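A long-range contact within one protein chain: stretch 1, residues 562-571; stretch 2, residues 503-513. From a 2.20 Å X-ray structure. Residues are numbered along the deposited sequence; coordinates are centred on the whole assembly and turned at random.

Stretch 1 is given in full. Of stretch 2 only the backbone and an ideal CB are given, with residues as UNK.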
ATOM      1  N   GLU A 562     -32.501  24.135  -9.903  1.00 50.03           N
ATOM      2  CA  GLU A 562     -32.661  24.614  -8.527  1.00 52.60           C
ATOM      3  C   GLU A 562     -31.521  24.203  -7.604  1.00 48.14           C
ATOM      4  O   GLU A 562     -31.052  24.997  -6.816  1.00 54.83           O
ATOM      5  CB  GLU A 562     -33.988  24.133  -7.941  1.00 49.42           C
ATOM      6  CG  GLU A 562     -35.192  24.840  -8.552  1.00 50.90           C
ATOM      7  CD  GLU A 562     -36.466  24.535  -7.805  1.00 64.80           C
ATOM      8  OE1 GLU A 562     -36.547  24.917  -6.614  1.00 61.50           O
ATOM      9  OE2 GLU A 562     -37.364  23.891  -8.401  1.00 51.27           O
ATOM     10  N   ASN A 563     -31.081  22.960  -7.695  1.00 47.14           N
ATOM     11  CA  ASN A 563     -30.003  22.497  -6.841  1.00 45.86           C
ATOM     12  C   ASN A 563     -28.704  22.234  -7.627  1.00 47.20           C
ATOM     13  O   ASN A 563     -27.808  21.504  -7.171  1.00 50.47           O
ATOM     14  CB  ASN A 563     -30.435  21.246  -6.087  1.00 44.80           C
ATOM     15  CG  ASN A 563     -29.696  21.086  -4.775  1.00 56.24           C
ATOM     16  OD1 ASN A 563     -29.480  22.064  -4.064  1.00 50.79           O
ATOM     17  ND2 ASN A 563     -29.272  19.863  -4.464  1.00 56.97           N
ATOM     18  N   GLU A 564     -28.617  22.854  -8.798  1.00 46.81           N
ATOM     19  CA  GLU A 564     -27.474  22.738  -9.704  1.00 54.60           C
ATOM     20  C   GLU A 564     -26.120  23.035  -9.039  1.00 57.36           C
ATOM     21  O   GLU A 564     -25.173  22.236  -9.146  1.00 54.17           O
ATOM     22  CB  GLU A 564     -27.702  23.672 -10.904  1.00 52.59           C
ATOM     23  CG  GLU A 564     -26.461  24.193 -11.577  1.00 63.19           C
ATOM     24  CD  GLU A 564     -26.781  24.916 -12.871  1.00 76.26           C
ATOM     25  OE1 GLU A 564     -27.813  25.615 -12.926  1.00 71.21           O
ATOM     26  OE2 GLU A 564     -25.999  24.777 -13.839  1.00 87.11           O
ATOM     27  N   LYS A 565     -26.028  24.170  -8.343  1.00 58.17           N
ATOM     28  CA  LYS A 565     -24.768  24.548  -7.694  1.00 55.76           C
ATOM     29  C   LYS A 565     -24.280  23.481  -6.695  1.00 54.19           C
ATOM     30  O   LYS A 565     -23.114  23.071  -6.737  1.00 57.99           O
ATOM     31  CB  LYS A 565     -24.916  25.907  -7.021  1.00 49.86           C
ATOM     32  CG  LYS A 565     -25.020  27.063  -8.030  1.00 53.12           C
ATOM     33  CD  LYS A 565     -25.246  28.397  -7.338  1.00 56.72           C
ATOM     34  CE  LYS A 565     -25.045  29.561  -8.290  1.00 70.01           C
ATOM     35  NZ  LYS A 565     -25.011  30.878  -7.580  1.00 78.02           N
ATOM     36  N   SER A 566     -25.171  23.002  -5.831  1.00 55.43           N
ATOM     37  CA  SER A 566     -24.844  21.897  -4.924  1.00 52.51           C
ATOM     38  C   SER A 566     -24.338  20.659  -5.676  1.00 49.45           C
ATOM     39  O   SER A 566     -23.348  20.046  -5.268  1.00 44.84           O
ATOM     40  CB  SER A 566     -26.051  21.505  -4.073  1.00 53.35           C
ATOM     41  OG  SER A 566     -25.736  20.395  -3.247  1.00 52.93           O
ATOM     42  N   ARG A 567     -24.995  20.302  -6.777  1.00 42.66           N
ATOM     43  CA  ARG A 567     -24.513  19.173  -7.581  1.00 45.16           C
ATOM     44  C   ARG A 567     -23.088  19.415  -8.102  1.00 48.36           C
ATOM     45  O   ARG A 567     -22.268  18.514  -8.095  1.00 49.54           O
ATOM     46  CB  ARG A 567     -25.453  18.883  -8.749  1.00 45.46           C
ATOM     47  CG  ARG A 567     -26.795  18.297  -8.290  1.00 58.02           C
ATOM     48  CD  ARG A 567     -27.542  17.585  -9.400  1.00 43.79           C
ATOM     49  NE  ARG A 567     -28.102  18.503 -10.388  1.00 47.45           N
ATOM     50  CZ  ARG A 567     -29.202  19.243 -10.225  1.00 47.47           C
ATOM     51  NH1 ARG A 567     -29.892  19.223  -9.083  1.00 46.37           N
ATOM     52  NH2 ARG A 567     -29.603  20.027 -11.215  1.00 50.38           N
ATOM     53  N   LEU A 568     -22.809  20.634  -8.549  1.00 52.18           N
ATOM     54  CA  LEU A 568     -21.487  20.974  -9.052  1.00 55.29           C
ATOM     55  C   LEU A 568     -20.441  20.833  -7.947  1.00 56.59           C
ATOM     56  O   LEU A 568     -19.338  20.325  -8.170  1.00 51.78           O
ATOM     57  CB  LEU A 568     -21.479  22.394  -9.612  1.00 58.92           C
ATOM     58  CG  LEU A 568     -20.470  22.621 -10.735  1.00 67.38           C
ATOM     59  CD1 LEU A 568     -20.872  21.812 -11.971  1.00 65.02           C
ATOM     60  CD2 LEU A 568     -20.361  24.107 -11.063  1.00 71.06           C
ATOM     61  N   LEU A 569     -20.808  21.282  -6.754  1.00 58.61           N
ATOM     62  CA  LEU A 569     -19.969  21.130  -5.575  1.00 57.75           C
ATOM     63  C   LEU A 569     -19.658  19.658  -5.313  1.00 59.02           C
ATOM     64  O   LEU A 569     -18.497  19.283  -5.034  1.00 59.86           O
ATOM     65  CB  LEU A 569     -20.654  21.761  -4.359  1.00 62.44           C
ATOM     66  CG  LEU A 569     -19.827  22.713  -3.493  1.00 71.40           C
ATOM     67  CD1 LEU A 569     -19.035  23.686  -4.350  1.00 74.03           C
ATOM     68  CD2 LEU A 569     -20.729  23.457  -2.527  1.00 71.47           C
ATOM     69  N   LEU A 570     -20.690  18.822  -5.412  1.00 54.74           N
ATOM     70  CA  LEU A 570     -20.497  17.377  -5.265  1.00 60.17           C
ATOM     71  C   LEU A 570     -19.523  16.852  -6.315  1.00 54.73           C
ATOM     72  O   LEU A 570     -18.684  15.988  -6.032  1.00 54.38           O
ATOM     73  CB  LEU A 570     -21.828  16.626  -5.379  1.00 56.24           C
ATOM     74  CG  LEU A 570     -22.416  16.158  -4.050  1.00 62.27           C
ATOM     75  CD1 LEU A 570     -23.817  15.605  -4.235  1.00 65.76           C
ATOM     76  CD2 LEU A 570     -21.506  15.130  -3.395  1.00 62.39           C
ATOM     77  N   CYS A 571     -19.658  17.371  -7.531  1.00 47.00           N
ATOM     78  CA  CYS A 571     -18.765  16.991  -8.612  1.00 50.56           C
ATOM     79  C   CYS A 571     -17.308  17.358  -8.264  1.00 53.88           C
ATOM     80  O   CYS A 571     -16.393  16.588  -8.519  1.00 51.94           O
ATOM     81  CB  CYS A 571     -19.194  17.660  -9.917  1.00 41.95           C
ATOM     82  SG  CYS A 571     -20.705  16.987 -10.674  1.00 46.34           S
ATOM     83  N   UNK A 503     -22.424  26.207   1.488  1.00 68.45           N
ATOM     84  CA  UNK A 503     -23.769  26.059   2.015  1.00 63.53           C
ATOM     85  C   UNK A 503     -24.815  25.832   0.914  1.00 74.01           C
ATOM     86  O   UNK A 503     -26.022  25.794   1.189  1.00 67.51           O
ATOM     87  CB  UNK A 503     -24.137  27.299   2.833  1.00 63.53           C
ATOM     88  N   UNK A 504     -24.360  25.680  -0.330  1.00 67.56           N
ATOM     89  CA  UNK A 504     -25.270  25.296  -1.402  1.00 56.95           C
ATOM     90  C   UNK A 504     -25.616  23.832  -1.237  1.00 55.88           C
ATOM     91  O   UNK A 504     -26.657  23.359  -1.699  1.00 57.97           O
ATOM     92  CB  UNK A 504     -24.657  25.562  -2.779  1.00 56.95           C
ATOM     93  N   UNK A 505     -24.736  23.124  -0.542  1.00 55.07           N
ATOM     94  CA  UNK A 505     -24.771  21.674  -0.483  1.00 62.46           C
ATOM     95  C   UNK A 505     -26.060  21.147   0.117  1.00 62.90           C
ATOM     96  O   UNK A 505     -26.361  21.399   1.280  1.00 67.47           O
ATOM     97  CB  UNK A 505     -23.578  21.156   0.323  1.00 62.46           C
ATOM     98  N   UNK A 506     -26.819  20.417  -0.694  1.00 60.79           N
ATOM     99  CA  UNK A 506     -28.057  19.798  -0.246  1.00 70.73           C
ATOM    100  C   UNK A 506     -28.254  18.433  -0.889  1.00 68.40           C
ATOM    101  O   UNK A 506     -28.472  18.307  -2.104  1.00 66.44           O
ATOM    102  CB  UNK A 506     -29.249  20.705  -0.559  1.00 70.73           C
ATOM    103  N   UNK A 507     -28.201  17.414  -0.046  1.00 62.07           N
ATOM    104  CA  UNK A 507     -28.304  16.038  -0.486  1.00 62.42           C
ATOM    105  C   UNK A 507     -29.773  15.614  -0.456  1.00 64.31           C
ATOM    106  O   UNK A 507     -30.270  15.082   0.537  1.00 63.92           O
ATOM    107  CB  UNK A 507     -27.447  15.120   0.388  1.00 62.42           C
ATOM    108  N   UNK A 508     -30.452  15.861  -1.571  1.00 57.61           N
ATOM    109  CA  UNK A 508     -31.896  15.732  -1.660  1.00 64.82           C
ATOM    110  C   UNK A 508     -32.316  14.358  -2.171  1.00 72.58           C
ATOM    111  O   UNK A 508     -33.433  13.908  -1.916  1.00 77.76           O
ATOM    112  CB  UNK A 508     -32.463  16.823  -2.570  1.00 64.82           C
ATOM    113  N   UNK A 509     -31.422  13.686  -2.890  1.00 67.79           N
ATOM    114  CA  UNK A 509     -31.748  12.367  -3.417  1.00 61.81           C
ATOM    115  C   UNK A 509     -30.982  11.279  -2.684  1.00 57.36           C
ATOM    116  O   UNK A 509     -29.925  11.523  -2.078  1.00 52.66           O
ATOM    117  CB  UNK A 509     -31.448  12.302  -4.916  1.00 61.81           C
ATOM    118  N   UNK A 510     -31.518  10.066  -2.741  1.00 52.21           N
ATOM    119  CA  UNK A 510     -30.822   8.931  -2.163  1.00 56.64           C
ATOM    120  C   UNK A 510     -29.422   8.779  -2.785  1.00 52.19           C
ATOM    121  O   UNK A 510     -28.503   8.261  -2.143  1.00 54.31           O
ATOM    122  CB  UNK A 510     -31.640   7.654  -2.361  1.00 56.64           C
ATOM    123  N   UNK A 511     -29.249   9.272  -4.010  1.00 51.63           N
ATOM    124  CA  UNK A 511     -27.987   9.115  -4.726  1.00 53.46           C
ATOM    125  C   UNK A 511     -26.941  10.110  -4.240  1.00 58.95           C
ATOM    126  O   UNK A 511     -25.741   9.803  -4.198  1.00 55.89           O
ATOM    127  CB  UNK A 511     -28.208   9.283  -6.231  1.00 53.46           C
ATOM    128  N   UNK A 512     -27.407  11.299  -3.871  1.00 60.50           N
ATOM    129  CA  UNK A 512     -26.540  12.338  -3.324  1.00 54.92           C
ATOM    130  C   UNK A 512     -26.133  11.976  -1.908  1.00 47.51           C
ATOM    131  O   UNK A 512     -24.981  12.157  -1.525  1.00 49.38           O
ATOM    132  CB  UNK A 512     -27.236  13.700  -3.349  1.00 54.92           C
ATOM    133  N   UNK A 513     -27.093  11.448  -1.150  1.00 48.84           N
ATOM    134  CA  UNK A 513     -26.826  10.856   0.155  1.00 51.00           C
ATOM    135  C   UNK A 513     -25.757   9.778   0.035  1.00 47.03           C
ATOM    136  O   UNK A 513     -24.768   9.801   0.758  1.00 44.97           O
ATOM    137  CB  UNK A 513     -28.107  10.274   0.757  1.00 51.00           C
TER

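Position 503 has its CA-to-CB bond directed away from stretch 1, with nothing of that stretch within 5.5 Å of the ideal CB, so the helix sets no demand and many side chains would serve. The residue is Asp503, whose OD1 is hydrogen-bonded elsewhere in the structure.

At position 504 the bond points toward the helix. The ideal CB lies 4.0 Å from Ser566 N, 4.3 Å from Lys565 CB and 4.5 Å from Leu569 CD2, a mixed setting of aliphatic surface and a lysine chain. A long side chain would suit it, acidic, amide-bearing or plainly aliphatic. It is Glu504, with chi1 and chi2 both m. Its OE2 comes 3.7 Å from Lys565 CD but stays 4.5 Å from Lys565 NZ, beyond a salt bridge. A water lies 3.0 Å from both Glu504 OE1 and Asn563 OD1 and accepts from Ser566 N at 3.1 Å, linking the carboxylate to the start of the helix.

Position 505 makes the closest CA approach, 4.4 Å from the CA of Ser566. The bond points sideways, and the ideal CB is 4.2 Å from Ser566 OG and 4.6 Å from Leu569 CD2. Leu569 and Leu570 favour a sizeable apolar residue; leucine, isoleucine or methionine are all plausible. Leu505, t at chi1 and p at chi2, brings its end nearer: CD1 lies 4.2 Å from Leu569 CB and 4.3 Å from Leu570 CG.

At position 506 the extended backbone (phi/psi -143/114) does the main work. Its N donates to Ser566 OG (2.8 Å, 166°), and its O accepts from Asn563 ND2 (2.9 Å, 141°). These bonds need no particular side chain. The ideal CB points sideways, 3.8 Å from Asn563 OD1, so a small residue, polar or not, is reasonable. The residue is Ser506, with chi1 m.

Position 507 points away, and no stretch 1 atom lies within 5.5 Å of its ideal CB; only a longer chain could return to the helix. Leu507 does so, its CD2 reaching 3.8 Å from Leu570 CD1.

Position 508 points toward stretch 1, with Asn563 ND2 4.8 Å from the ideal CB. A modest polar residue would fit, though others could. In Thr508, OG1 stays 4.1 Å from Asn563 ND2, too far for a hydrogen bond. The same OG1 donates a weak hydrogen bond to OE2 of residue 512 (3.5 Å).

Positions 509, 510 and 511 are out of reach. The first precedes a helix, where serine, threonine, aspartate or asparagine commonly cap; Ser509 OG accepts from the N of residue 511 at 2.9 Å. Ile510 and Tyr511 follow.

Position 512 points toward the helix, its ideal CB 4.0 Å from Leu570 CD1, while Asn563 and Arg567 offer donors farther out. A chain with an aliphatic base and an acceptor at its end suits both. Glu512 packs CG 3.6 Å from Leu570 CD1, and a water donates to its OE1 (2.9 Å) while accepting from Arg567 NH1 (2.7 Å) and Asn563 ND2 (3.2 Å).

Position 513 points away, unconstrained by stretch 1; it is Ile513.

Stretch 2 503-513: DELSLTSIYEI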
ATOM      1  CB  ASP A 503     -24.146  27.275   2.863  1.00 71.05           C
ATOM      2  CG  ASP A 503     -23.511  27.244   4.250  1.00 69.92           C
ATOM      3  OD1 ASP A 503     -23.325  26.136   4.804  1.00 65.27           O
ATOM      4  OD2 ASP A 503     -23.219  28.332   4.792  1.00 68.27           O
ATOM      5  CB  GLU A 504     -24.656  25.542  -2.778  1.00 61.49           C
ATOM      6  CG  GLU A 504     -24.637  27.000  -3.199  1.00 70.65           C
ATOM      7  CD  GLU A 504     -26.005  27.520  -3.581  1.00 74.07           C
ATOM      8  OE1 GLU A 504     -26.939  26.706  -3.720  1.00 77.62           O
ATOM      9  OE2 GLU A 504     -26.145  28.750  -3.739  1.00 78.23           O
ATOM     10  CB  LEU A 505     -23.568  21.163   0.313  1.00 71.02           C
ATOM     11  CG  LEU A 505     -23.096  19.744   0.016  1.00 71.72           C
ATOM     12  CD1 LEU A 505     -22.740  19.589  -1.457  1.00 69.10           C
ATOM     13  CD2 LEU A 505     -21.901  19.432   0.886  1.00 76.43           C
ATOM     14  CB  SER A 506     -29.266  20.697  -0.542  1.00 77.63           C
ATOM     15  OG  SER A 506     -29.012  22.023  -0.124  1.00 85.49           O
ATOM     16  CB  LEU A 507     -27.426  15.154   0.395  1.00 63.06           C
ATOM     17  CG  LEU A 507     -26.033  15.776   0.601  1.00 58.72           C
ATOM     18  CD1 LEU A 507     -25.168  14.944   1.517  1.00 53.74           C
ATOM     19  CD2 LEU A 507     -25.319  16.010  -0.731  1.00 57.76           C
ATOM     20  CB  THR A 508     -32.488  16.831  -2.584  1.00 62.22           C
ATOM     21  OG1 THR A 508     -31.905  16.740  -3.892  1.00 72.15           O
ATOM     22  CG2 THR A 508     -32.183  18.206  -2.027  1.00 55.98           C
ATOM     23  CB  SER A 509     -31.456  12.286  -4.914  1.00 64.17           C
ATOM     24  OG  SER A 509     -31.192  10.949  -5.303  1.00 72.65           O
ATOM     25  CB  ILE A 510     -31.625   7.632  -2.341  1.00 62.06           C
ATOM     26  CG1 ILE A 510     -30.986   6.491  -1.542  1.00 58.56           C
ATOM     27  CG2 ILE A 510     -31.738   7.274  -3.822  1.00 71.01           C
ATOM     28  CD1 ILE A 510     -30.766   6.827  -0.076  1.00 54.99           C
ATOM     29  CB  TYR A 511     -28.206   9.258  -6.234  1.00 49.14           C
ATOM     30  CG  TYR A 511     -29.201   8.263  -6.774  1.00 67.50           C
ATOM     31  CD1 TYR A 511     -28.891   6.909  -6.847  1.00 71.53           C
ATOM     32  CD2 TYR A 511     -30.467   8.671  -7.189  1.00 77.05           C
ATOM     33  CE1 TYR A 511     -29.811   5.990  -7.329  1.00 79.37           C
ATOM     34  CE2 TYR A 511     -31.390   7.759  -7.668  1.00 80.23           C
ATOM     35  CZ  TYR A 511     -31.059   6.421  -7.732  1.00 83.80           C
ATOM     36  OH  TYR A 511     -31.980   5.519  -8.219  1.00 91.35           O
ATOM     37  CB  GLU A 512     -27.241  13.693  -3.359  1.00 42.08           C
ATOM     38  CG  GLU A 512     -27.201  14.355  -4.723  1.00 47.63           C
ATOM     39  CD  GLU A 512     -28.426  15.203  -4.982  1.00 63.22           C
ATOM     40  OE1 GLU A 512     -28.322  16.443  -4.948  1.00 70.94           O
ATOM     41  OE2 GLU A 512     -29.499  14.617  -5.216  1.00 71.15           O
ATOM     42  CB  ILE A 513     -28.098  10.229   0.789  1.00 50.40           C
ATOM     43  CG1 ILE A 513     -29.081  11.313   1.223  1.00 53.55           C
ATOM     44  CG2 ILE A 513     -27.727   9.385   1.999  1.00 42.45           C
ATOM     45  CD1 ILE A 513     -28.528  12.230   2.306  1.00 51.24           C
TER
HETATM   46  O   HOH W   1     -27.960  24.326  -5.313  1.00 50.96           O
HETATM   47  O   HOH W   2     -30.025  17.851  -6.816  1.00 52.91           O
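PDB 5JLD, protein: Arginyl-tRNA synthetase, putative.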